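Local structure of LPP20 lipofamily protein (Helicobacter pylori R046Wa, 4KZS) at residues V180-D185 with L204-E209. The protein is a secreted protein of unknown function whose C-terminal domain probably resembles the TolB N-terminal domain, possibly linking it to the Tol-Pal system. Residues are numbered along the deposited sequence; the frame is centred on the assembly and turned at random.
Sequences VQITFD and LTPSDE
Ile182 lays its CD1 methyl against the ring of Pro206, reaching CG at 3.9 Å and passing CB a little farther off. The two side chains lie side by side and point the same way; in Ile182, chi1 (-66°) sets CG1 anti to the carbonyl carbon, and chi2 (180°) carries CD1 outward to the proline. Val180 and Leu204 form the second apolar pair: their side chains cross at about a right angle, with CG1 of Val180 4.0 Å from CD1 of Leu204, while the closer approach modelled for CG2 of Val180 is doubtful at 2.7 Å resolution. Between the backbones, the amide N of Ser207 donates to O of Val180 at 3.1 Å, with an N-H...O angle of 154°, while N of Val180 makes a weak bond to O of Thr205. The two strand segments run at 71° to each other, and the parallel pairing between them is loose. They are nevertheless the two strands of a beta-alpha-beta unit: helix 190-200 links them, and strand 179-182 is the middle of a three-strand parallel sheet, with 205-207 on one side and 214-215 on the other. Tyr200 and Ile197 of that helix touch Ile182 and Pro206 respectively, placing this apolar pair against the crossover helix, whereas Val180 and Leu204 both meet Ile215 of the third strand. Beyond the bonded pair, Gln181 extends past Ser207, its CG anti to the backbone N (chi1 -167°), and CG comes 3.4 Å from O of Ser207. Its NE2 stands 3.2 Å from O of Asp208, but the angle is too poor for a hydrogen bond. At the exposed end of segment 204-209, OE1 of Glu209 forms a salt bridge with NZ of Lys179.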
loop_
_atom_site.group_PDB
_atom_site.type_symbol
_atom_site.label_atom_id
_atom_site.label_comp_id
_atom_site.label_asym_id
_atom_site.label_seq_id
_atom_site.Cartn_x
_atom_site.Cartn_y
_atom_site.Cartn_z
ATOM N N VAL A 180 -3.871 -19.495 -1.680
ATOM C CA VAL A 180 -2.698 -20.341 -1.570
ATOM C C VAL A 180 -3.019 -21.670 -0.896
ATOM O O VAL A 180 -3.720 -21.701 0.126
ATOM C CB VAL A 180 -1.561 -19.626 -0.848
ATOM C CG1 VAL A 180 -1.387 -18.252 -1.467
ATOM C CG2 VAL A 180 -1.804 -19.524 0.660
ATOM N N GLN A 181 -2.514 -22.756 -1.486
ATOM C CA GLN A 181 -2.641 -24.114 -0.925
ATOM C C GLN A 181 -2.018 -24.225 0.458
ATOM O O GLN A 181 -0.947 -23.696 0.692
ATOM C CB GLN A 181 -2.001 -25.139 -1.859
ATOM C CG GLN A 181 -2.335 -26.589 -1.547
ATOM C CD GLN A 181 -2.128 -27.482 -2.754
ATOM O OE1 GLN A 181 -1.060 -27.469 -3.375
ATOM N NE2 GLN A 181 -3.150 -28.265 -3.096
ATOM N N ILE A 182 -2.701 -24.900 1.373
ATOM C CA ILE A 182 -2.204 -25.045 2.730
ATOM C C ILE A 182 -2.144 -26.525 3.102
ATOM O O ILE A 182 -3.170 -27.162 3.330
ATOM C CB ILE A 182 -3.041 -24.239 3.742
ATOM C CG1 ILE A 182 -2.892 -22.740 3.473
ATOM C CG2 ILE A 182 -2.636 -24.577 5.171
ATOM C CD1 ILE A 182 -3.690 -21.853 4.415
ATOM N N THR A 183 -0.924 -27.055 3.150
ATOM C CA THR A 183 -0.658 -28.454 3.478
ATOM C C THR A 183 -0.379 -28.657 4.972
ATOM O O THR A 183 0.131 -27.762 5.654
ATOM C CB THR A 183 0.525 -28.988 2.631
ATOM O OG1 THR A 183 0.300 -28.678 1.249
ATOM C CG2 THR A 183 0.692 -30.501 2.767
ATOM N N PHE A 184 -0.733 -29.839 5.464
ATOM C CA PHE A 184 -0.319 -30.281 6.785
ATOM C C PHE A 184 0.380 -31.666 6.795
ATOM O O PHE A 184 0.498 -32.328 5.755
ATOM C CB PHE A 184 -1.522 -30.262 7.704
ATOM C CG PHE A 184 -1.837 -28.909 8.269
ATOM C CD1 PHE A 184 -2.213 -27.858 7.443
ATOM C CD2 PHE A 184 -1.800 -28.701 9.654
ATOM C CE1 PHE A 184 -2.524 -26.614 7.990
ATOM C CE2 PHE A 184 -2.118 -27.468 10.211
ATOM C CZ PHE A 184 -2.475 -26.420 9.374
ATOM N N ASP A 185 0.849 -32.089 7.971
ATOM C CA ASP A 185 1.556 -33.369 8.142
ATOM C C ASP A 185 0.621 -34.570 8.363
ATOM O O ASP A 185 -0.495 -34.421 8.867
ATOM C CB ASP A 185 2.589 -33.264 9.282
ATOM C CG ASP A 185 1.946 -33.063 10.655
ATOM O OD1 ASP A 185 1.895 -31.910 11.148
ATOM O OD2 ASP A 185 1.497 -34.064 11.248
ATOM N N LEU A 204 -5.432 -15.024 3.969
ATOM C CA LEU A 204 -5.261 -15.973 2.849
ATOM C C LEU A 204 -6.578 -16.681 2.473
ATOM O O LEU A 204 -7.509 -16.672 3.254
ATOM C CB LEU A 204 -4.257 -17.043 3.289
ATOM C CG LEU A 204 -3.144 -17.273 2.313
ATOM C CD1 LEU A 204 -3.199 -16.082 1.357
ATOM C CD2 LEU A 204 -1.850 -17.363 3.129
ATOM N N THR A 205 -6.620 -17.333 1.326
ATOM C CA THR A 205 -7.762 -18.120 0.935
ATOM C C THR A 205 -7.325 -19.552 0.645
ATOM O O THR A 205 -6.952 -19.884 -0.517
ATOM C CB THR A 205 -8.425 -17.529 -0.318
ATOM O OG1 THR A 205 -9.083 -16.311 0.039
ATOM C CG2 THR A 205 -9.454 -18.448 -0.845
ATOM N N PRO A 206 -7.430 -20.432 1.665
ATOM C CA PRO A 206 -6.896 -21.801 1.481
ATOM C C PRO A 206 -7.392 -22.399 0.198
ATOM O O PRO A 206 -8.588 -22.420 -0.055
ATOM C CB PRO A 206 -7.416 -22.538 2.692
ATOM C CG PRO A 206 -7.532 -21.457 3.734
ATOM C CD PRO A 206 -8.099 -20.283 2.973
ATOM N N SER A 207 -6.486 -22.810 -0.672
ATOM C CA SER A 207 -6.955 -23.363 -1.941
ATOM C C SER A 207 -6.325 -24.692 -2.208
ATOM O O SER A 207 -5.449 -25.115 -1.452
ATOM C CB SER A 207 -6.739 -22.424 -3.107
ATOM O OG SER A 207 -7.432 -22.921 -4.232
ATOM N N ASP A 208 -6.825 -25.369 -3.245
ATOM C CA ASP A 208 -6.443 -26.750 -3.554
ATOM C C ASP A 208 -6.050 -26.830 -5.014
ATOM O O ASP A 208 -5.352 -27.756 -5.424
ATOM C CB ASP A 208 -7.576 -27.746 -3.240
ATOM C CG ASP A 208 -7.516 -28.304 -1.802
ATOM O OD1 ASP A 208 -8.587 -28.649 -1.263
ATOM O OD2 ASP A 208 -6.418 -28.395 -1.206
ATOM N N GLU A 209 -6.490 -25.849 -5.800
ATOM C CA GLU A 209 -5.965 -25.653 -7.151
ATOM C C GLU A 209 -4.446 -25.523 -7.066
ATOM O O GLU A 209 -3.913 -25.035 -6.071
ATOM C CB GLU A 209 -6.545 -24.390 -7.777
ATOM C CG GLU A 209 -8.007 -24.133 -7.436
ATOM C CD GLU A 209 -8.504 -22.790 -7.947
ATOM O OE1 GLU A 209 -9.572 -22.333 -7.499
ATOM O OE2 GLU A 209 -7.834 -22.184 -8.802
#